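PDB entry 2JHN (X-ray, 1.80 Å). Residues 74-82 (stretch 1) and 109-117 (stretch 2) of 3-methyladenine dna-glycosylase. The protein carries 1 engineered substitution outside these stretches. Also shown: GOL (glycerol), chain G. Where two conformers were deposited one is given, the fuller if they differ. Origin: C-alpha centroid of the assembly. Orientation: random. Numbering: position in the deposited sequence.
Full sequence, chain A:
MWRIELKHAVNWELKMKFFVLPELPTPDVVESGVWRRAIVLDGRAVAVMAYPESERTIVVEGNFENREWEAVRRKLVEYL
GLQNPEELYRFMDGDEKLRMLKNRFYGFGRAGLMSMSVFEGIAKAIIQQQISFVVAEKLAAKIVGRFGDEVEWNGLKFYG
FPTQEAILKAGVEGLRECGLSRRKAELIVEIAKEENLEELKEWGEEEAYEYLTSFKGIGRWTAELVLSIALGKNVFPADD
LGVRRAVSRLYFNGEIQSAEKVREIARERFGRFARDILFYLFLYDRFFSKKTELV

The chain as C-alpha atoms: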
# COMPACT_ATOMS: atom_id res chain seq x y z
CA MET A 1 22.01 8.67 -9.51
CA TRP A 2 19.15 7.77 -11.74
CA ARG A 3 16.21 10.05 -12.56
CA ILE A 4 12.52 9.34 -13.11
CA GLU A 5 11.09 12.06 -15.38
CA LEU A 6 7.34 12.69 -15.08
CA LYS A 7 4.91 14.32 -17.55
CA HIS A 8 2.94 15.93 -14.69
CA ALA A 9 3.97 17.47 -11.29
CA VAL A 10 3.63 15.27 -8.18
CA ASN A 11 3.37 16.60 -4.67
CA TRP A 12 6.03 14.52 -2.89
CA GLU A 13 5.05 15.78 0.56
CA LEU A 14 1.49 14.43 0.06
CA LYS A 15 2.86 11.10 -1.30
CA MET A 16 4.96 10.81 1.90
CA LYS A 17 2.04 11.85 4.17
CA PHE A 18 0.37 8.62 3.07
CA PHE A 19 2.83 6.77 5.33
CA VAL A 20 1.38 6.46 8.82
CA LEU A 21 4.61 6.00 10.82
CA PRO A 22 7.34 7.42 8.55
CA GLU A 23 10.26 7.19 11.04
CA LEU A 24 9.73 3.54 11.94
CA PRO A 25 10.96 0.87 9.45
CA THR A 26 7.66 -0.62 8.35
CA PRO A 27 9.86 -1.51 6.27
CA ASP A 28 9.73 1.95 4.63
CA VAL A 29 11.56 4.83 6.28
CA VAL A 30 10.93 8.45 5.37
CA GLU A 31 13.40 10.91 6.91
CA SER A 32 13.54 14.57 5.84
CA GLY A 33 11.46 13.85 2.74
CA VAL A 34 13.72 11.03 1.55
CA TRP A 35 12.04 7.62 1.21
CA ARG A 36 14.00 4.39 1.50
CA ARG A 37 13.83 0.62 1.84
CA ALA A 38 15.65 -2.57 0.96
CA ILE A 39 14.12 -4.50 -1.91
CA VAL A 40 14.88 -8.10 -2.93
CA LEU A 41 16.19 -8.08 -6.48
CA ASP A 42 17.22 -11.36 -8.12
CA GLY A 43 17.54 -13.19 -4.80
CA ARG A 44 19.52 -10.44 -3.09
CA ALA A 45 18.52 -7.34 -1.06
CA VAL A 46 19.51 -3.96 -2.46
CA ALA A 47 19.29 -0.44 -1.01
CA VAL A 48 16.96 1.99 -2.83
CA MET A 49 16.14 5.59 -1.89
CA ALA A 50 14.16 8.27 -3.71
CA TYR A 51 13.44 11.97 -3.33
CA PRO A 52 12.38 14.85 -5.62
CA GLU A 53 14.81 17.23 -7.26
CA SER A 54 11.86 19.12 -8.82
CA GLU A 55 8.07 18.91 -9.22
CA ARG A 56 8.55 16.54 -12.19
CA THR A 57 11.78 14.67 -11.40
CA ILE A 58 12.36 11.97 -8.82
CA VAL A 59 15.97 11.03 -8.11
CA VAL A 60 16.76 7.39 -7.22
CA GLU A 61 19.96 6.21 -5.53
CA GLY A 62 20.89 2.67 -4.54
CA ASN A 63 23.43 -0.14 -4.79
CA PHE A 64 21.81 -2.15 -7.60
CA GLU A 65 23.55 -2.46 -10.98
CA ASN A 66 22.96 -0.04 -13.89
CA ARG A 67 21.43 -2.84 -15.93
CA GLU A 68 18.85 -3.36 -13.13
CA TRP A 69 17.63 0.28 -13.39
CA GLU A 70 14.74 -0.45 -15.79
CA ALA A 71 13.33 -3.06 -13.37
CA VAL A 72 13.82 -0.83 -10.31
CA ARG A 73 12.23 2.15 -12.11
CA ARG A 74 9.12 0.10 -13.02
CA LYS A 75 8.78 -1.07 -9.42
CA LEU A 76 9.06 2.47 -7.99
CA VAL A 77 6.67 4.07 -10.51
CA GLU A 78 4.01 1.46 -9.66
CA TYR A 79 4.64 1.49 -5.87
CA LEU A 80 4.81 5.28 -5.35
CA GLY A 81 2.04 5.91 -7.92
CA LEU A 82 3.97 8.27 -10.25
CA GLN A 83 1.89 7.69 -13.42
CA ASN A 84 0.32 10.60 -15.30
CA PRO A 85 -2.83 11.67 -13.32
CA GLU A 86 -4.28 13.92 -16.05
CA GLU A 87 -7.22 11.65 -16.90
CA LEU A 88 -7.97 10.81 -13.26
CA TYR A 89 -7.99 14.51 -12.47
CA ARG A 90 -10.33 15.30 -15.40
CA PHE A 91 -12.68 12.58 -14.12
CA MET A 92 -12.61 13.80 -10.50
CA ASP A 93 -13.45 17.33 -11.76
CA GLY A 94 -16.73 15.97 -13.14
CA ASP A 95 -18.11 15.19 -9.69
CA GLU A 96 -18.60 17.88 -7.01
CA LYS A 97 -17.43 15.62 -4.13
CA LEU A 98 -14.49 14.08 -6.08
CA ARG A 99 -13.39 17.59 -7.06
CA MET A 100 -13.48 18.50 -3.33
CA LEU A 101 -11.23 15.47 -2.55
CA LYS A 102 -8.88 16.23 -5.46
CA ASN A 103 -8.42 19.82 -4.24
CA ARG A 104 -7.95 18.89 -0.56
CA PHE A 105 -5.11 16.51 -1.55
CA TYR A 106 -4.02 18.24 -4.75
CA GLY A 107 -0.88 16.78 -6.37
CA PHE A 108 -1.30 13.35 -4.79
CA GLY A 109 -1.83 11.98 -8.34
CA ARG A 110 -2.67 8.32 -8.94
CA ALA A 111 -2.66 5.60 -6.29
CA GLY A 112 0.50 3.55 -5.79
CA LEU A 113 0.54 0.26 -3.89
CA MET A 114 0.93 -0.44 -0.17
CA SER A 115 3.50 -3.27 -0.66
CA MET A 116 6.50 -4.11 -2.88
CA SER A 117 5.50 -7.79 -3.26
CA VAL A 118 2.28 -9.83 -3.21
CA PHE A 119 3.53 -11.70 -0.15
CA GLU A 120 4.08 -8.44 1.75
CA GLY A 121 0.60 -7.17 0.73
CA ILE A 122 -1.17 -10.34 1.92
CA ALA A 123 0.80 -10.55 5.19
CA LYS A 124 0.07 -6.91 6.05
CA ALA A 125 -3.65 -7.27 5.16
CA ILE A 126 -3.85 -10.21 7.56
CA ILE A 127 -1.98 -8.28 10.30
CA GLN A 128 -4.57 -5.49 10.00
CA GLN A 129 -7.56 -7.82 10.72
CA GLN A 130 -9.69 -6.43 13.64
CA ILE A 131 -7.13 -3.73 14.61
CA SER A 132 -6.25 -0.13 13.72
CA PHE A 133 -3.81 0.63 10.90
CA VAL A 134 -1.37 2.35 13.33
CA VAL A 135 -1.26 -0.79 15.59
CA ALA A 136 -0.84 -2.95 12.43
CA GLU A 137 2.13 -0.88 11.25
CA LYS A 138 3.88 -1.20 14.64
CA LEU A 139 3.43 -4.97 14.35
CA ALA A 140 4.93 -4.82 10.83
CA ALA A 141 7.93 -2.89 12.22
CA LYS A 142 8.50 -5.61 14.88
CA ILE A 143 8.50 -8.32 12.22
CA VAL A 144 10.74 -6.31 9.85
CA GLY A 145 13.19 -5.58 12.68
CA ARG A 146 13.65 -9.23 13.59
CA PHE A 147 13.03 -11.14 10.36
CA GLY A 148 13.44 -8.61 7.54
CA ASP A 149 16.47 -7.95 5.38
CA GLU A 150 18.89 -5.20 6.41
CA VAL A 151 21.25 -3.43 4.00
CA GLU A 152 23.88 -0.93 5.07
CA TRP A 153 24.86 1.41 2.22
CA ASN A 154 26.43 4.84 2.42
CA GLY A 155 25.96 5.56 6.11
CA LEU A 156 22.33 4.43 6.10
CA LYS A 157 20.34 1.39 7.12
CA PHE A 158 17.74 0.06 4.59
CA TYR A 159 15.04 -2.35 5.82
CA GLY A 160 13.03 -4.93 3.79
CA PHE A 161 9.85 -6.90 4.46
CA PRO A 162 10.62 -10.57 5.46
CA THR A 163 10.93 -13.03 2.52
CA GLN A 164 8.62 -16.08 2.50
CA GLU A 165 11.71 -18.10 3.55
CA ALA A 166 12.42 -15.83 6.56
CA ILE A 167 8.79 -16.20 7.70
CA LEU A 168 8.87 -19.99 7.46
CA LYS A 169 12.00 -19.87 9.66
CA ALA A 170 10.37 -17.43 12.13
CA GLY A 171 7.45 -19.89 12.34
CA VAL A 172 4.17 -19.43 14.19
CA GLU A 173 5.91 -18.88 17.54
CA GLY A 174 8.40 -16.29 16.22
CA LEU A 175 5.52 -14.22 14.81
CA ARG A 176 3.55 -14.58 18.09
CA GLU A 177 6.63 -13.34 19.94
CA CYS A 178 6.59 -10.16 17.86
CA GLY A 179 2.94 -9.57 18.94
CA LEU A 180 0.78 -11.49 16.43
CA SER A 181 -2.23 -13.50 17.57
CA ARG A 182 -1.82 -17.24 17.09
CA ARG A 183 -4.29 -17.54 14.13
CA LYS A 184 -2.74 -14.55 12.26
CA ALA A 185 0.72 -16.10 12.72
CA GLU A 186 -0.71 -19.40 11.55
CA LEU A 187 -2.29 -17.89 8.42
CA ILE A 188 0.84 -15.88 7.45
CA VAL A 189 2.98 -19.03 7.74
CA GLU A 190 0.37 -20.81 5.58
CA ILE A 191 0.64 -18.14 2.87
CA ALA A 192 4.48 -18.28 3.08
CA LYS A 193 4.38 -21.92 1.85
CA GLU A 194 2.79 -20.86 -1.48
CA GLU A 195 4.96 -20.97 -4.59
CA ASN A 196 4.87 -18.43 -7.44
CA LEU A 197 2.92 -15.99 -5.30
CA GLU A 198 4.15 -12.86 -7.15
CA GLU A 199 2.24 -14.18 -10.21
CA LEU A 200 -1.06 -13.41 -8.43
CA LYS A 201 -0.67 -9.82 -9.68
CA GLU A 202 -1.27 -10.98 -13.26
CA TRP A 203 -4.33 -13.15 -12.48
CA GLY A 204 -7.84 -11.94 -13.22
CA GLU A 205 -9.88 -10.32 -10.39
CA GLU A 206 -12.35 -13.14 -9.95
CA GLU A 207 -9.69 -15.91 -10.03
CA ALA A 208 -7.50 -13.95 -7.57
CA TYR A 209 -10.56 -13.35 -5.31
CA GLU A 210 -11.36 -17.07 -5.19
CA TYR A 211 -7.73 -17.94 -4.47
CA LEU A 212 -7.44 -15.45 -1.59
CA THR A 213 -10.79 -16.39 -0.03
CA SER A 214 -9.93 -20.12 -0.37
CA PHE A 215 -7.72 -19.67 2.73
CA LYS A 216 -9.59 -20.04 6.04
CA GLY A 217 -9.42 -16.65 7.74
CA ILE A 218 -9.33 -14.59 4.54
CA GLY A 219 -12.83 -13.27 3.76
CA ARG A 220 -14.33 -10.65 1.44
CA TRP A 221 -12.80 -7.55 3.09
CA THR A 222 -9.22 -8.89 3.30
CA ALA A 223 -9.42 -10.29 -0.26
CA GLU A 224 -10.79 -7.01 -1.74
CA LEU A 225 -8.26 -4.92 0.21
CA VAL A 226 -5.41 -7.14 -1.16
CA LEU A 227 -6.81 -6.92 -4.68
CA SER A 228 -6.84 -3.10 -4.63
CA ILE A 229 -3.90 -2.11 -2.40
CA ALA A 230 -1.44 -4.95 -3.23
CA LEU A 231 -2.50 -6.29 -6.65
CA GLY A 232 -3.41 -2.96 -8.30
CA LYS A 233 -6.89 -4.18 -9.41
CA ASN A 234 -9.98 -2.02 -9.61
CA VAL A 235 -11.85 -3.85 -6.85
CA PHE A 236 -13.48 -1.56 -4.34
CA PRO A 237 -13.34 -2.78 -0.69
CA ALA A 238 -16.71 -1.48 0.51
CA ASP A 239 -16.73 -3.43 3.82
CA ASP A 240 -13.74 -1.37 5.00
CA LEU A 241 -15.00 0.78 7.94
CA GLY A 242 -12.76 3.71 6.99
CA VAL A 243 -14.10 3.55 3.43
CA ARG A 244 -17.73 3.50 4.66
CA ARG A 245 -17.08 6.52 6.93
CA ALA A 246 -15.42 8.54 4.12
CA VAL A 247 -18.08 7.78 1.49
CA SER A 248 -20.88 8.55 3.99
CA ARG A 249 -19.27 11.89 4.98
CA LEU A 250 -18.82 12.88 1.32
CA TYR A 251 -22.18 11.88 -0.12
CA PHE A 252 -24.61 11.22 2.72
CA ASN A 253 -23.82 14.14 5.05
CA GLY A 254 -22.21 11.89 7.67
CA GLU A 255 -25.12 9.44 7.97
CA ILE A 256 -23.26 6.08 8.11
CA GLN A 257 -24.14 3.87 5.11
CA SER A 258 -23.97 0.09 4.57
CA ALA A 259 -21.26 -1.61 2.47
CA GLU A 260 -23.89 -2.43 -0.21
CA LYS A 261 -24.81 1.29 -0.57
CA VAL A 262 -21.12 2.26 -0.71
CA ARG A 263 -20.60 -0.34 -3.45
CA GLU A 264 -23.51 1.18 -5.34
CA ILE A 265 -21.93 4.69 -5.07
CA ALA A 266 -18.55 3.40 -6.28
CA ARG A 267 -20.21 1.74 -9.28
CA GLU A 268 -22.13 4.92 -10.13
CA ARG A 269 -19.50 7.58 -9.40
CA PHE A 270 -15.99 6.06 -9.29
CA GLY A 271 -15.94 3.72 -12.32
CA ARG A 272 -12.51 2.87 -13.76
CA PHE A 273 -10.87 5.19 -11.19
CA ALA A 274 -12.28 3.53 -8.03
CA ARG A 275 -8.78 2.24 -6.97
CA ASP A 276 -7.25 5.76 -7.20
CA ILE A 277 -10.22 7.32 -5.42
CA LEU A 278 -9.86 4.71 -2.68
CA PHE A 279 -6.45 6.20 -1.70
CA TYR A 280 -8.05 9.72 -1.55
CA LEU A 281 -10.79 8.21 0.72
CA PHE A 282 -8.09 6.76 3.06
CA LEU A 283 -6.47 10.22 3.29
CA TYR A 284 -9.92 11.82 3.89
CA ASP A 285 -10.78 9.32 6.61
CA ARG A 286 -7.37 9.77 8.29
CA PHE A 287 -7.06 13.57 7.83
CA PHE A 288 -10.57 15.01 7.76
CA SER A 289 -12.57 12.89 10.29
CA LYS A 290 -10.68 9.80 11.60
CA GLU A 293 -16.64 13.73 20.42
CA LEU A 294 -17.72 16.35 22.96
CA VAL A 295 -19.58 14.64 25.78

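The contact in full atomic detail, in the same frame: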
# COMPACT_ATOMS: atom_id res chain seq x y z
N ARG A 74 10.48 0.61 -12.84
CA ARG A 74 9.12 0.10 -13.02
C ARG A 74 8.49 -0.14 -11.67
O ARG A 74 7.33 0.21 -11.45
CB ARG A 74 9.15 -1.22 -13.80
CG ARG A 74 7.82 -1.70 -14.36
CD ARG A 74 8.01 -2.90 -15.33
NE ARG A 74 9.11 -2.70 -16.30
CZ ARG A 74 10.25 -3.39 -16.32
NH1 ARG A 74 10.50 -4.34 -15.43
NH2 ARG A 74 11.16 -3.12 -17.24
N LYS A 75 9.26 -0.74 -10.77
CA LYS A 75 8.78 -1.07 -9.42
C LYS A 75 8.44 0.21 -8.66
O LYS A 75 7.40 0.27 -8.00
CB LYS A 75 9.82 -1.85 -8.63
CG LYS A 75 10.03 -3.34 -9.04
CD LYS A 75 11.09 -3.99 -8.10
CE LYS A 75 10.84 -5.49 -7.82
NZ LYS A 75 11.69 -6.03 -6.67
N LEU A 76 9.30 1.23 -8.75
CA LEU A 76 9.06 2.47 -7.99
C LEU A 76 7.90 3.30 -8.55
O LEU A 76 7.16 3.92 -7.78
CB LEU A 76 10.31 3.33 -7.91
CG LEU A 76 11.49 2.66 -7.18
CD1 LEU A 76 12.73 3.55 -7.33
CD2 LEU A 76 11.16 2.41 -5.72
N VAL A 77 7.77 3.35 -9.87
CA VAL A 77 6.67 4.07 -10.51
C VAL A 77 5.32 3.48 -10.04
O VAL A 77 4.40 4.21 -9.68
CB VAL A 77 6.77 4.01 -12.04
CG1 VAL A 77 5.45 4.47 -12.72
CG2 VAL A 77 7.97 4.88 -12.53
N GLU A 78 5.23 2.16 -10.06
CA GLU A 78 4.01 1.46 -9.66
C GLU A 78 3.75 1.61 -8.13
O GLU A 78 2.61 1.85 -7.68
CB GLU A 78 4.15 -0.01 -10.04
CG GLU A 78 2.88 -0.82 -9.70
CD GLU A 78 3.07 -2.30 -9.90
OE1 GLU A 78 4.17 -2.83 -9.59
OE2 GLU A 78 2.09 -2.95 -10.35
N TYR A 79 4.80 1.45 -7.33
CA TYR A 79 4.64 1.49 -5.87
C TYR A 79 4.29 2.89 -5.31
O TYR A 79 3.42 3.05 -4.43
CB TYR A 79 5.92 0.98 -5.20
CG TYR A 79 5.88 1.04 -3.68
CD1 TYR A 79 5.18 0.06 -2.96
CD2 TYR A 79 6.57 2.04 -2.96
CE1 TYR A 79 5.13 0.08 -1.56
CE2 TYR A 79 6.53 2.07 -1.56
CZ TYR A 79 5.81 1.06 -0.87
OH TYR A 79 5.72 1.03 0.52
N LEU A 80 5.00 3.89 -5.81
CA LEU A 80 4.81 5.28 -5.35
C LEU A 80 3.64 5.96 -6.07
O LEU A 80 3.19 7.01 -5.63
CB LEU A 80 6.11 6.10 -5.54
CG LEU A 80 7.36 5.57 -4.79
CD1 LEU A 80 8.64 6.24 -5.33
CD2 LEU A 80 7.23 5.79 -3.31
N GLY A 81 3.18 5.36 -7.17
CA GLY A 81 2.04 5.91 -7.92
C GLY A 81 2.42 7.16 -8.72
O GLY A 81 1.80 8.21 -8.57
N LEU A 82 3.45 7.05 -9.57
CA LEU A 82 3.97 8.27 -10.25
C LEU A 82 3.39 8.52 -11.64
O LEU A 82 3.79 9.50 -12.32
CB LEU A 82 5.49 8.25 -10.31
CG LEU A 82 6.21 8.10 -8.99
CD1 LEU A 82 7.69 7.87 -9.19
CD2 LEU A 82 5.93 9.30 -8.02
N GLY A 109 -1.93 12.76 -7.09
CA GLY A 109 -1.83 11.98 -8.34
C GLY A 109 -2.59 10.65 -8.24
O GLY A 109 -3.61 10.53 -7.52
N ARG A 110 -2.08 9.65 -8.94
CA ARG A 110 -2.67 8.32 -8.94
C ARG A 110 -2.23 7.51 -7.73
O ARG A 110 -1.17 7.77 -7.15
CB ARG A 110 -2.27 7.58 -10.22
CG ARG A 110 -2.81 8.31 -11.51
CD ARG A 110 -2.99 7.34 -12.67
NE ARG A 110 -4.12 6.46 -12.41
CZ ARG A 110 -4.63 5.61 -13.31
NH1 ARG A 110 -4.12 5.53 -14.54
NH2 ARG A 110 -5.66 4.84 -12.97
N ALA A 111 -3.01 6.50 -7.39
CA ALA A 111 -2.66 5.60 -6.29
C ALA A 111 -1.45 4.76 -6.65
O ALA A 111 -1.31 4.30 -7.80
CB ALA A 111 -3.82 4.70 -5.96
N GLY A 112 -0.56 4.58 -5.68
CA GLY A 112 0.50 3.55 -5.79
C GLY A 112 0.00 2.20 -5.29
O GLY A 112 -1.16 1.81 -5.55
N LEU A 113 0.88 1.50 -4.57
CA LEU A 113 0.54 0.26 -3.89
C LEU A 113 0.99 0.40 -2.44
O LEU A 113 1.77 1.31 -2.11
CB LEU A 113 1.25 -0.94 -4.55
CG LEU A 113 0.85 -1.25 -6.00
CD1 LEU A 113 1.85 -2.27 -6.57
CD2 LEU A 113 -0.58 -1.80 -6.03
N MET A 114 0.49 -0.48 -1.57
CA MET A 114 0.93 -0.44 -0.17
C MET A 114 1.93 -1.57 0.22
O MET A 114 2.19 -1.80 1.42
CB MET A 114 -0.29 -0.33 0.75
CG MET A 114 -1.06 0.98 0.54
SD MET A 114 -2.56 1.12 1.51
CE MET A 114 -1.86 1.21 3.16
N SER A 115 2.50 -2.22 -0.80
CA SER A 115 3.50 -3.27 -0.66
C SER A 115 4.38 -3.38 -1.92
O SER A 115 3.95 -3.03 -3.02
CB SER A 115 2.83 -4.63 -0.39
OG SER A 115 1.95 -5.01 -1.45
N MET A 116 5.60 -3.90 -1.75
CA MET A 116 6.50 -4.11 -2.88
C MET A 116 6.61 -5.59 -3.31
O MET A 116 7.50 -5.97 -4.09
CB MET A 116 7.88 -3.52 -2.59
CG MET A 116 7.84 -2.04 -2.17
SD MET A 116 9.15 -1.05 -2.93
CE MET A 116 8.76 -1.35 -4.65
N SER A 117 5.70 -6.42 -2.78
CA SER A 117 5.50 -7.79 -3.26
C SER A 117 4.10 -8.24 -2.85
O SER A 117 3.53 -7.72 -1.88
CB SER A 117 6.54 -8.79 -2.68
OG SER A 117 6.35 -9.05 -1.27
C1 GOL G . 3.17 6.69 -1.51
O1 GOL G . 2.00 7.49 -1.45
C2 GOL G . 2.91 5.18 -1.70
O2 GOL G . 2.07 4.94 -2.82
C3 GOL G . 2.28 4.54 -0.46
O3 GOL G . 2.62 3.16 -0.35
O HOH W 1 0.40 2.22 -9.09
O HOH W 2 0.39 6.90 -3.90
O HOH W 3 0.60 10.11 -10.15

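Two glycines bring the backbones of these stretches into direct contact: the CA atoms of Gly81 and Gly112 lie 3.5 Å apart. Neither position has room for a side chain. An ideal CB on Gly112 would fall 2.0 Å from Tyr79 O, and one on Gly81 would fall 2.6 Å from both Gly112 N and Arg110 O. Gly81 has a second reason to be glycine, since it is the first residue to leave the helix and does so with positive phi (74°), a conformation that glycine adopts most easily.

The last carbonyls of a helix lack the NH partners of a further turn, and here the loop backbone lies close enough to meet them. Tyr79 O accepts the one direct hydrogen bond between the stretches, from Leu113 N at 3.0 Å and a nearly straight 163°. Gly112 adds CA-H...O contacts, its CA lying 3.3 Å from Glu78 O and 3.3 Å from Tyr79 O; the second is the straighter, at 142° against 122°. Such contacts depend on a CA that can approach a carbonyl closely, as glycine's can.

Water completes the polar seam. Water 1 donates to Glu78 O (2.6 Å) and Ala111 O (3.0 Å), joining two acceptors that could not bond directly. The same problem arises where Gly81 O and Arg110 O stand 3.3 Å apart as two acceptors; nearby, water 3 donates to Gly81 O (2.7 Å) and accepts from Arg110 N (3.0 Å). A glycerol, probably from the crystallisation liquor, also spans the stretches: its O2 donates to Tyr79 O (2.8 Å) and its O3 to Leu113 O (2.7 Å).

The apolar part of the contact centres on the Tyr79 ring. Its CA-to-CB bond points away from the loop overall, yet the side chain, with chi1 t, brings the ring back against it. Met116 covers one face: its CG sits 3.7 Å from the ring centroid in a CH-pi contact, and its SD lies 4.0 Å from the centroid, 12° off the normal. A long, flexible thioether suits this place, since it can lie along a flat, polarizable surface. Ser115 O approaches the ring edge, 3.3 Å from Tyr79 CD1, where the ring hydrogens carry partial positive charge. Tyr79 OH is hydrogen-bonded elsewhere in the structure, so tyrosine can offer its ring here while its hydroxyl is satisfied.

Leu113 packs beside Glu78, with Leu113 CD1 3.5 Å from Glu78 CD, while both carboxylate oxygens find hydrogen-bond partners elsewhere in the structure. The CA-to-CB bond of Leu113 points sideways but its end comes nearer the helix, so a branched apolar side chain fills space beside Glu78 and the Tyr79 ring (Leu113 CB to Tyr79 CD1, 4.4 Å) and makes no polar demand.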